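Local coordinates for ferric vibriobactin ABC transporter, periplasmic ferric vibriobactin-binding protein (Vibrio cholerae, PDB 3R5T) that binds the iron-loaded siderophore vibriobactin in the periplasm and probably hands it to an ABC transporter for uptake, at residues 25-30 against 80-85; 39-44 against 64-69; 151-156 against 292-297. All coordinates share one frame; numbering follows the deposited sequence.

Contact 1 of 3, residues 25-30 against 80-85; sequences RILSTA and ESVYVE
Leu27 on the short strand 26-28 faces Val82 on helix 79-85, their CA atoms 7.7 Å apart, where the helix lies against one side of the N-terminal parallel sheet. Leu27 reaches the helix with one methyl: CG stands anti to the backbone N (chi1 -171°), and CD1 settles 3.9 Å from CB of Glu85 and 4.1 Å from CA of Val82. CD1 also meets the CG1 methyl of Val82, and the Leu27 and Glu85 side chains cross at about a right angle. Beside this apolar patch, Arg25 bends at chi2 and chi3 and brings its NH2 to the backbone O of Glu85 at 2.7 Å, with an N-H...O angle of 161°. The carbonyl oxygen meets the edge of the guanidinium, close to its plane. Between Arg25 NH2 and Glu85 OE2 there is a long salt bridge of 3.8 Å; the stronger partner of that carboxylate is Lys69. Helix 79-85 leads into strand 89-93, next to 26-28 in the parallel sheet, as in an alpha/beta lobe of a periplasmic binding protein. The chemistry implies a division of labour: Leu27 supplies apolar packing, while Arg25 grips a main-chain oxygen near the helix end and may add a weak charge attraction.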
loop_
_atom_site.group_PDB
_atom_site.type_symbol
_atom_site.label_atom_id
_atom_site.label_comp_id
_atom_site.label_asym_id
_atom_site.label_seq_id
_atom_site.Cartn_x
_atom_site.Cartn_y
_atom_site.Cartn_z
ATOM N N ARG A 25 21.537 -4.000 -8.043
ATOM C CA ARG A 25 20.703 -4.064 -9.242
ATOM C C ARG A 25 19.458 -4.844 -8.887
ATOM O O ARG A 25 19.371 -6.043 -9.148
ATOM C CB ARG A 25 21.437 -4.747 -10.412
ATOM C CG ARG A 25 22.697 -4.031 -10.875
ATOM C CD ARG A 25 22.436 -3.137 -12.086
ATOM N NE ARG A 25 21.793 -3.825 -13.213
ATOM C CZ ARG A 25 21.121 -3.187 -14.165
ATOM N NH1 ARG A 25 21.040 -1.866 -14.129
ATOM N NH2 ARG A 25 20.542 -3.859 -15.158
ATOM N N ILE A 26 18.504 -4.164 -8.264
ATOM C CA ILE A 26 17.330 -4.838 -7.715
ATOM C C ILE A 26 16.190 -4.863 -8.736
ATOM O O ILE A 26 15.870 -3.841 -9.329
ATOM C CB ILE A 26 16.828 -4.130 -6.436
ATOM C CG1 ILE A 26 17.943 -4.031 -5.384
ATOM C CG2 ILE A 26 15.602 -4.835 -5.885
ATOM C CD1 ILE A 26 17.696 -2.981 -4.312
ATOM N N LEU A 27 15.584 -6.035 -8.906
ATOM C CA LEU A 27 14.459 -6.216 -9.829
ATOM C C LEU A 27 13.210 -6.557 -9.027
ATOM O O LEU A 27 13.187 -7.540 -8.282
ATOM C CB LEU A 27 14.760 -7.338 -10.842
ATOM C CG LEU A 27 13.753 -7.486 -11.986
ATOM C CD1 LEU A 27 14.443 -7.916 -13.259
ATOM C CD2 LEU A 27 12.670 -8.449 -11.584
ATOM N N SER A 28 12.172 -5.740 -9.170
ATOM C CA SER A 28 10.941 -6.010 -8.447
ATOM C C SER A 28 9.922 -6.711 -9.320
ATOM O O SER A 28 9.625 -6.247 -10.435
ATOM C CB SER A 28 10.326 -4.720 -7.918
ATOM O OG SER A 28 9.072 -5.013 -7.330
ATOM N N THR A 29 9.410 -7.839 -8.832
ATOM C CA THR A 29 8.351 -8.550 -9.552
ATOM C C THR A 29 6.948 -8.178 -9.088
ATOM O O THR A 29 5.969 -8.742 -9.590
ATOM C CB THR A 29 8.488 -10.096 -9.461
ATOM O OG1 THR A 29 8.206 -10.542 -8.123
ATOM C CG2 THR A 29 9.899 -10.540 -9.852
ATOM N N ALA A 30 6.873 -7.248 -8.129
ATOM C CA ALA A 30 5.590 -6.838 -7.538
ATOM C C ALA A 30 5.461 -5.318 -7.549
ATOM O O ALA A 30 6.152 -4.618 -6.793
ATOM C CB ALA A 30 5.427 -7.383 -6.083
ATOM N N GLU A 80 13.159 -14.191 -19.689
ATOM C CA GLU A 80 14.206 -13.642 -20.549
ATOM C C GLU A 80 14.539 -12.229 -20.080
ATOM O O GLU A 80 15.706 -11.862 -19.979
ATOM C CB GLU A 80 13.761 -13.640 -22.011
ATOM C CG GLU A 80 14.738 -12.945 -22.940
ATOM C CD GLU A 80 14.280 -12.999 -24.380
ATOM O OE1 GLU A 80 13.900 -14.103 -24.841
ATOM O OE2 GLU A 80 14.299 -11.945 -25.062
ATOM N N SER A 81 13.510 -11.447 -19.793
ATOM C CA SER A 81 13.725 -10.075 -19.364
ATOM C C SER A 81 14.498 -10.031 -18.048
ATOM O O SER A 81 15.375 -9.184 -17.875
ATOM C CB SER A 81 12.404 -9.299 -19.275
ATOM O OG SER A 81 11.564 -9.782 -18.240
ATOM N N VAL A 82 14.203 -10.955 -17.138
ATOM C CA VAL A 82 14.949 -11.003 -15.867
ATOM C C VAL A 82 16.434 -11.309 -16.118
ATOM O O VAL A 82 17.309 -10.631 -15.580
ATOM C CB VAL A 82 14.361 -12.030 -14.879
ATOM C CG1 VAL A 82 15.146 -11.997 -13.558
ATOM C CG2 VAL A 82 12.902 -11.711 -14.614
ATOM N N TYR A 83 16.715 -12.328 -16.927
ATOM C CA TYR A 83 18.091 -12.668 -17.285
ATOM C C TYR A 83 18.815 -11.458 -17.874
ATOM O O TYR A 83 19.947 -11.152 -17.488
ATOM C CB TYR A 83 18.137 -13.837 -18.285
ATOM C CG TYR A 83 18.038 -15.211 -17.657
ATOM C CD1 TYR A 83 19.171 -15.869 -17.178
ATOM C CD2 TYR A 83 16.813 -15.855 -17.541
ATOM C CE1 TYR A 83 19.078 -17.132 -16.606
ATOM C CE2 TYR A 83 16.708 -17.107 -16.969
ATOM C CZ TYR A 83 17.839 -17.738 -16.490
ATOM O OH TYR A 83 17.719 -18.983 -15.914
ATOM N N VAL A 84 18.167 -10.750 -18.792
ATOM C CA VAL A 84 18.853 -9.656 -19.478
ATOM C C VAL A 84 19.150 -8.480 -18.541
ATOM O O VAL A 84 20.175 -7.817 -18.678
ATOM C CB VAL A 84 18.091 -9.194 -20.751
ATOM C CG1 VAL A 84 18.744 -7.959 -21.350
ATOM C CG2 VAL A 84 18.023 -10.329 -21.777
ATOM N N GLU A 85 18.269 -8.238 -17.575
ATOM C CA GLU A 85 18.502 -7.168 -16.610
ATOM C C GLU A 85 19.674 -7.472 -15.671
ATOM O O GLU A 85 20.206 -6.562 -15.028
ATOM C CB GLU A 85 17.234 -6.880 -15.805
ATOM C CG GLU A 85 16.118 -6.237 -16.619
ATOM C CD GLU A 85 16.544 -4.935 -17.269
ATOM O OE1 GLU A 85 16.433 -4.821 -18.511
ATOM O OE2 GLU A 85 17.013 -4.030 -16.551
#

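Contact 2 of 3, residues 39-44 against 64-69; sequences AIDAPV and ELRQVK
Asp41 and Arg66 meet across two helix ends, each closed by a Schellman motif: Asp41 is the C-prime residue after helix 31-39 and Gln67 that after helix 60-65, both with positive phi. From these turns the chain enters neighbouring parallel strands of the N-terminal lobe, 44-49 and 69-73.

In the first shell, OD1 of Asp41 lies 2.9 Å from NH2 of Arg66 in a salt bridge. The hydrogen bond within it is weak: OD1 lies oblique to the guanidinium, and the N-H...O angle is only 119°. The carboxylate and guanidinium planes are 64° apart. Charge attraction therefore probably counts for more here than directional bonding. The other direct touch is van der Waals: the CG2 methyl of Val68 rests 3.4 Å from the backbone O of Val44, and it also meets the CG1 methyl of Val44 more loosely.

Two waters bridge the segments. One donates to the backbone O of Ala42 and accepts a weak bond from NH1 of Arg66; the second donates both to O of Val44 and to O of Arg66, tying main chain to main chain.

Farther out, the Arg66 chain runs extended from CG to NE (chi2 -177°), which carries the guanidinium across to the end of helix 31-39. There NH1 also bonds to the backbone O of Leu38, fixing the group beside that helix terminus. Val44 packs on Leu37 and Leu38 of the same helix, and Lys69 makes backbone bonds to Ile45 and Ser47. Pro43 is the centre of an inverse gamma turn, in which Val44 N bonds to Ala42 O at 2.7 Å.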
loop_
_atom_site.group_PDB
_atom_site.type_symbol
_atom_site.label_atom_id
_atom_site.label_comp_id
_atom_site.label_asym_id
_atom_site.label_seq_id
_atom_site.Cartn_x
_atom_site.Cartn_y
_atom_site.Cartn_z
ATOM N N ALA A 39 10.937 4.598 -2.163
ATOM C CA ALA A 39 10.841 5.411 -0.959
ATOM C C ALA A 39 12.162 5.456 -0.193
ATOM O O ALA A 39 12.533 6.497 0.337
ATOM C CB ALA A 39 9.724 4.866 -0.057
ATOM N N ILE A 40 12.863 4.327 -0.142
ATOM C CA ILE A 40 14.136 4.250 0.579
ATOM C C ILE A 40 15.350 4.415 -0.322
ATOM O O ILE A 40 16.480 4.148 0.101
ATOM C CB ILE A 40 14.265 2.955 1.410
ATOM C CG1 ILE A 40 14.314 1.718 0.502
ATOM C CG2 ILE A 40 13.091 2.848 2.400
ATOM C CD1 ILE A 40 14.670 0.419 1.262
ATOM N N ASP A 41 15.110 4.873 -1.549
ATOM C CA ASP A 41 16.176 5.082 -2.531
ATOM C C ASP A 41 16.980 3.822 -2.820
ATOM O O ASP A 41 18.188 3.885 -3.040
ATOM C CB ASP A 41 17.118 6.198 -2.079
ATOM C CG ASP A 41 16.448 7.545 -2.040
ATOM O OD1 ASP A 41 15.552 7.793 -2.873
ATOM O OD2 ASP A 41 16.809 8.357 -1.164
ATOM N N ALA A 42 16.318 2.672 -2.826
ATOM C CA ALA A 42 17.010 1.439 -3.182
ATOM C C ALA A 42 17.238 1.419 -4.696
ATOM O O ALA A 42 16.451 1.978 -5.460
ATOM C CB ALA A 42 16.204 0.223 -2.758
ATOM N N PRO A 43 18.327 0.785 -5.121
ATOM C CA PRO A 43 18.679 0.759 -6.546
ATOM C C PRO A 43 17.842 -0.248 -7.314
ATOM O O PRO A 43 18.340 -1.260 -7.823
ATOM C CB PRO A 43 20.151 0.360 -6.530
ATOM C CG PRO A 43 20.321 -0.406 -5.235
ATOM C CD PRO A 43 19.393 0.229 -4.265
ATOM N N VAL A 44 16.542 0.029 -7.371
ATOM C CA VAL A 44 15.627 -0.789 -8.155
ATOM C C VAL A 44 15.743 -0.366 -9.614
ATOM O O VAL A 44 15.600 0.807 -9.962
ATOM C CB VAL A 44 14.153 -0.751 -7.627
ATOM C CG1 VAL A 44 13.646 0.685 -7.479
ATOM C CG2 VAL A 44 13.251 -1.599 -8.534
ATOM N N GLU A 64 10.281 6.727 -13.772
ATOM C CA GLU A 64 10.784 7.108 -15.092
ATOM C C GLU A 64 12.063 7.941 -14.990
ATOM O O GLU A 64 13.028 7.713 -15.729
ATOM C CB GLU A 64 9.702 7.857 -15.878
ATOM C CG GLU A 64 8.483 6.992 -16.206
ATOM C CD GLU A 64 7.378 7.749 -16.927
ATOM O OE1 GLU A 64 6.263 7.188 -17.063
ATOM O OE2 GLU A 64 7.630 8.894 -17.364
ATOM N N LEU A 65 12.086 8.885 -14.058
ATOM C CA LEU A 65 13.280 9.701 -13.842
ATOM C C LEU A 65 14.501 8.844 -13.466
ATOM O O LEU A 65 15.615 9.085 -13.939
ATOM C CB LEU A 65 13.008 10.741 -12.756
ATOM C CG LEU A 65 14.085 11.801 -12.527
ATOM C CD1 LEU A 65 14.363 12.542 -13.830
ATOM C CD2 LEU A 65 13.663 12.772 -11.428
ATOM N N ARG A 66 14.281 7.832 -12.630
ATOM C CA ARG A 66 15.356 6.951 -12.174
ATOM C C ARG A 66 15.631 5.794 -13.141
ATOM O O ARG A 66 16.445 4.900 -12.855
ATOM C CB ARG A 66 15.050 6.428 -10.766
ATOM C CG ARG A 66 15.093 7.514 -9.716
ATOM C CD ARG A 66 14.856 6.957 -8.316
ATOM N NE ARG A 66 14.807 8.032 -7.331
ATOM C CZ ARG A 66 14.444 7.878 -6.063
ATOM N NH1 ARG A 66 14.091 6.680 -5.588
ATOM N NH2 ARG A 66 14.423 8.937 -5.264
ATOM N N GLN A 67 14.961 5.825 -14.292
ATOM C CA GLN A 67 15.175 4.840 -15.341
ATOM C C GLN A 67 14.829 3.426 -14.900
ATOM O O GLN A 67 15.477 2.464 -15.308
ATOM C CB GLN A 67 16.612 4.914 -15.863
ATOM C CG GLN A 67 16.928 6.238 -16.526
ATOM C CD GLN A 67 18.403 6.399 -16.844
ATOM O OE1 GLN A 67 19.046 5.482 -17.355
ATOM N NE2 GLN A 67 18.949 7.572 -16.534
ATOM N N VAL A 68 13.781 3.302 -14.093
ATOM C CA VAL A 68 13.293 1.985 -13.703
ATOM C C VAL A 68 12.551 1.393 -14.896
ATOM O O VAL A 68 11.504 1.904 -15.283
ATOM C CB VAL A 68 12.334 2.066 -12.496
ATOM C CG1 VAL A 68 11.771 0.680 -12.150
ATOM C CG2 VAL A 68 13.031 2.684 -11.296
ATOM N N LYS A 69 13.089 0.325 -15.481
ATOM C CA LYS A 69 12.482 -0.278 -16.660
ATOM C C LYS A 69 11.160 -0.951 -16.325
ATOM O O LYS A 69 11.079 -1.703 -15.352
ATOM C CB LYS A 69 13.455 -1.292 -17.271
ATOM C CG LYS A 69 12.997 -1.905 -18.576
ATOM C CD LYS A 69 14.144 -2.664 -19.223
ATOM C CE LYS A 69 15.381 -1.768 -19.350
ATOM N NZ LYS A 69 16.585 -2.449 -19.934
HETATM O O HOH W 1 15.530 4.277 -6.236
HETATM O O HOH W 2 17.143 2.384 -11.663
#

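Contact 3 of 3, residues 151-156 against 292-297; sequences TKQVRD and QSLVMP
Leu294 carries the whole contact, reaching from the chain after helix 272-286 to Gln153 and Val154 near the C-terminal end of helix 137-155. The backbones approach most closely at Val154 and Leu294, with CA atoms 7.0 Å apart.

Van der Waals contacts come from both branches of the leucine. CD1 lies against the helix backbone, 3.9 Å from the carbonyl O of Gln153 and 4.2 Å from CA of Val154. The same methyl meets CG2 of Val154 more loosely, at 4.4 Å. CD2 takes the other direction, toward the side chain of Gln153, where it sits 4.0 Å from CB.

Contact between methyl and amide makes up the second kind. The extended Gln153 chain (chi2 178°) lays one face of the terminal amide under CD2 of Leu294, which stands nearly over CD of Gln153 and is 3.9 Å from NE2, with CD and OE1 equally far. The methyl sits over the amide face and uses no N-H or lone pair of the group, and the two side chains pass each other at a slant.

No hydrogen bond joins the two segments. Polar ties of 292-297 include the backbone O of Leu294, which accepts from NE1 of Trp150, one turn before Val154 on helix 137-155, and the backbone N of Met296, which donates to OD1 of Asn280.

Helix 137-155 lies in the chain between the two five-stranded sheets, consistent with the long helix joining the lobes in this family of binding proteins, and the contact is plain packing of the C-terminal tail on it. Val154 packs on Ile279 and Leu283 of helix 272-286, and Leu294 also touches Leu283, so the tail lies against both helices; Val193 adds to the packing round Val154.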
loop_
_atom_site.group_PDB
_atom_site.type_symbol
_atom_site.label_atom_id
_atom_site.label_comp_id
_atom_site.label_asym_id
_atom_site.label_seq_id
_atom_site.Cartn_x
_atom_site.Cartn_y
_atom_site.Cartn_z
ATOM N N THR A 151 3.760 13.110 10.741
ATOM C CA THR A 151 2.421 12.660 11.118
ATOM C C THR A 151 2.060 13.124 12.513
ATOM O O THR A 151 0.895 13.376 12.795
ATOM C CB THR A 151 2.202 11.132 10.962
ATOM O OG1 THR A 151 3.173 10.407 11.721
ATOM C CG2 THR A 151 2.282 10.723 9.496
ATOM N N LYS A 152 3.070 13.246 13.370
ATOM C CA LYS A 152 2.893 13.817 14.702
ATOM C C LYS A 152 2.351 15.231 14.595
ATOM O O LYS A 152 1.368 15.587 15.248
ATOM C CB LYS A 152 4.236 13.840 15.426
ATOM C CG LYS A 152 4.621 12.534 16.070
ATOM C CD LYS A 152 4.560 12.654 17.584
ATOM C CE LYS A 152 4.968 11.353 18.242
ATOM N NZ LYS A 152 4.044 10.248 17.887
ATOM N N GLN A 153 2.998 16.038 13.763
ATOM C CA GLN A 153 2.580 17.422 13.581
ATOM C C GLN A 153 1.165 17.486 13.022
ATOM O O GLN A 153 0.332 18.282 13.463
ATOM C CB GLN A 153 3.517 18.142 12.620
ATOM C CG GLN A 153 4.892 18.478 13.160
ATOM C CD GLN A 153 5.733 19.146 12.094
ATOM O OE1 GLN A 153 6.113 20.309 12.232
ATOM N NE2 GLN A 153 5.984 18.431 10.998
ATOM N N VAL A 154 0.897 16.653 12.026
ATOM C CA VAL A 154 -0.404 16.648 11.399
ATOM C C VAL A 154 -1.480 16.211 12.385
ATOM O O VAL A 154 -2.552 16.817 12.470
ATOM C CB VAL A 154 -0.411 15.706 10.177
ATOM C CG1 VAL A 154 -1.825 15.523 9.665
ATOM C CG2 VAL A 154 0.532 16.226 9.079
ATOM N N ARG A 155 -1.194 15.153 13.130
ATOM C CA ARG A 155 -2.137 14.628 14.111
ATOM C C ARG A 155 -2.628 15.734 15.045
ATOM O O ARG A 155 -3.801 15.761 15.430
ATOM C CB ARG A 155 -1.474 13.496 14.905
ATOM C CG ARG A 155 -2.387 12.793 15.891
ATOM C CD ARG A 155 -1.732 11.517 16.398
ATOM N NE ARG A 155 -0.565 11.797 17.231
ATOM C CZ ARG A 155 0.692 11.513 16.900
ATOM N NH1 ARG A 155 0.974 10.931 15.739
ATOM N NH2 ARG A 155 1.671 11.812 17.743
ATOM N N ASP A 156 -1.723 16.651 15.386
ATOM C CA ASP A 156 -2.007 17.752 16.312
ATOM C C ASP A 156 -2.840 18.899 15.746
ATOM O O ASP A 156 -3.310 19.750 16.500
ATOM C CB ASP A 156 -0.697 18.328 16.858
ATOM C CG ASP A 156 -0.056 17.441 17.895
ATOM O OD1 ASP A 156 -0.760 16.573 18.456
ATOM O OD2 ASP A 156 1.154 17.636 18.162
ATOM N N GLN A 292 -1.793 24.509 5.182
ATOM C CA GLN A 292 -0.710 24.793 4.242
ATOM C C GLN A 292 0.690 24.758 4.840
ATOM O O GLN A 292 1.655 24.433 4.149
ATOM C CB GLN A 292 -0.941 26.120 3.508
ATOM C CG GLN A 292 -1.436 25.938 2.081
ATOM C CD GLN A 292 -0.597 24.934 1.304
ATOM O OE1 GLN A 292 0.625 25.074 1.198
ATOM N NE2 GLN A 292 -1.248 23.912 0.764
ATOM N N SER A 293 0.814 25.095 6.116
ATOM C CA SER A 293 2.122 25.056 6.753
ATOM C C SER A 293 2.649 23.625 6.819
ATOM O O SER A 293 3.835 23.402 7.062
ATOM C CB SER A 293 2.069 25.667 8.154
ATOM O OG SER A 293 1.941 27.079 8.091
ATOM N N LEU A 294 1.772 22.655 6.594
ATOM C CA LEU A 294 2.165 21.259 6.748
ATOM C C LEU A 294 2.040 20.386 5.489
ATOM O O LEU A 294 2.555 19.274 5.463
ATOM C CB LEU A 294 1.407 20.620 7.914
ATOM C CG LEU A 294 1.782 21.110 9.316
ATOM C CD1 LEU A 294 0.870 20.455 10.327
ATOM C CD2 LEU A 294 3.237 20.793 9.620
ATOM N N VAL A 295 1.359 20.863 4.450
ATOM C CA VAL A 295 1.260 20.078 3.221
ATOM C C VAL A 295 2.652 19.788 2.654
ATOM O O VAL A 295 3.480 20.692 2.526
ATOM C CB VAL A 295 0.378 20.773 2.163
ATOM C CG1 VAL A 295 0.520 20.089 0.809
ATOM C CG2 VAL A 295 -1.066 20.764 2.603
ATOM N N MET A 296 2.916 18.524 2.339
ATOM C CA MET A 296 4.222 18.128 1.820
ATOM C C MET A 296 4.288 18.271 0.303
ATOM O O MET A 296 3.363 17.873 -0.405
ATOM C CB MET A 296 4.554 16.687 2.214
ATOM C CG MET A 296 5.121 16.510 3.619
ATOM S SD MET A 296 6.870 16.941 3.775
ATOM C CE MET A 296 6.751 18.677 4.195
ATOM N N PRO A 297 5.389 18.850 -0.200
ATOM C CA PRO A 297 5.605 18.884 -1.649
ATOM C C PRO A 297 5.714 17.459 -2.179
ATOM O O PRO A 297 6.351 16.612 -1.545
ATOM C CB PRO A 297 6.948 19.609 -1.787
ATOM C CG PRO A 297 7.106 20.377 -0.510
ATOM C CD PRO A 297 6.468 19.524 0.539
#

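How the contacts relate
From the N terminus, the chain lays down strand 26-28 and helix 31-39, then passes the 39-44 turn, strand 44-49 and helix 60-65 before 64-69 returns to 39-44 and closes contact 2. Contact 1 closes later, when helix 79-85 packs back on strand 26-28, so the smaller loop lies wholly within the larger. The two sites touch through the Lys69-Glu85 salt bridge, and Ile26 N probably hydrogen-bonds to Pro43 O. Contact 1 sets helix 79-85 on the sheet; contact 2 joins the turns that lead into strands 44-49 and 69-73. Contact 3 follows in series, its nearest atoms about 12 Å from contact 2, and joins long helix 137-155 to the C-terminal tail.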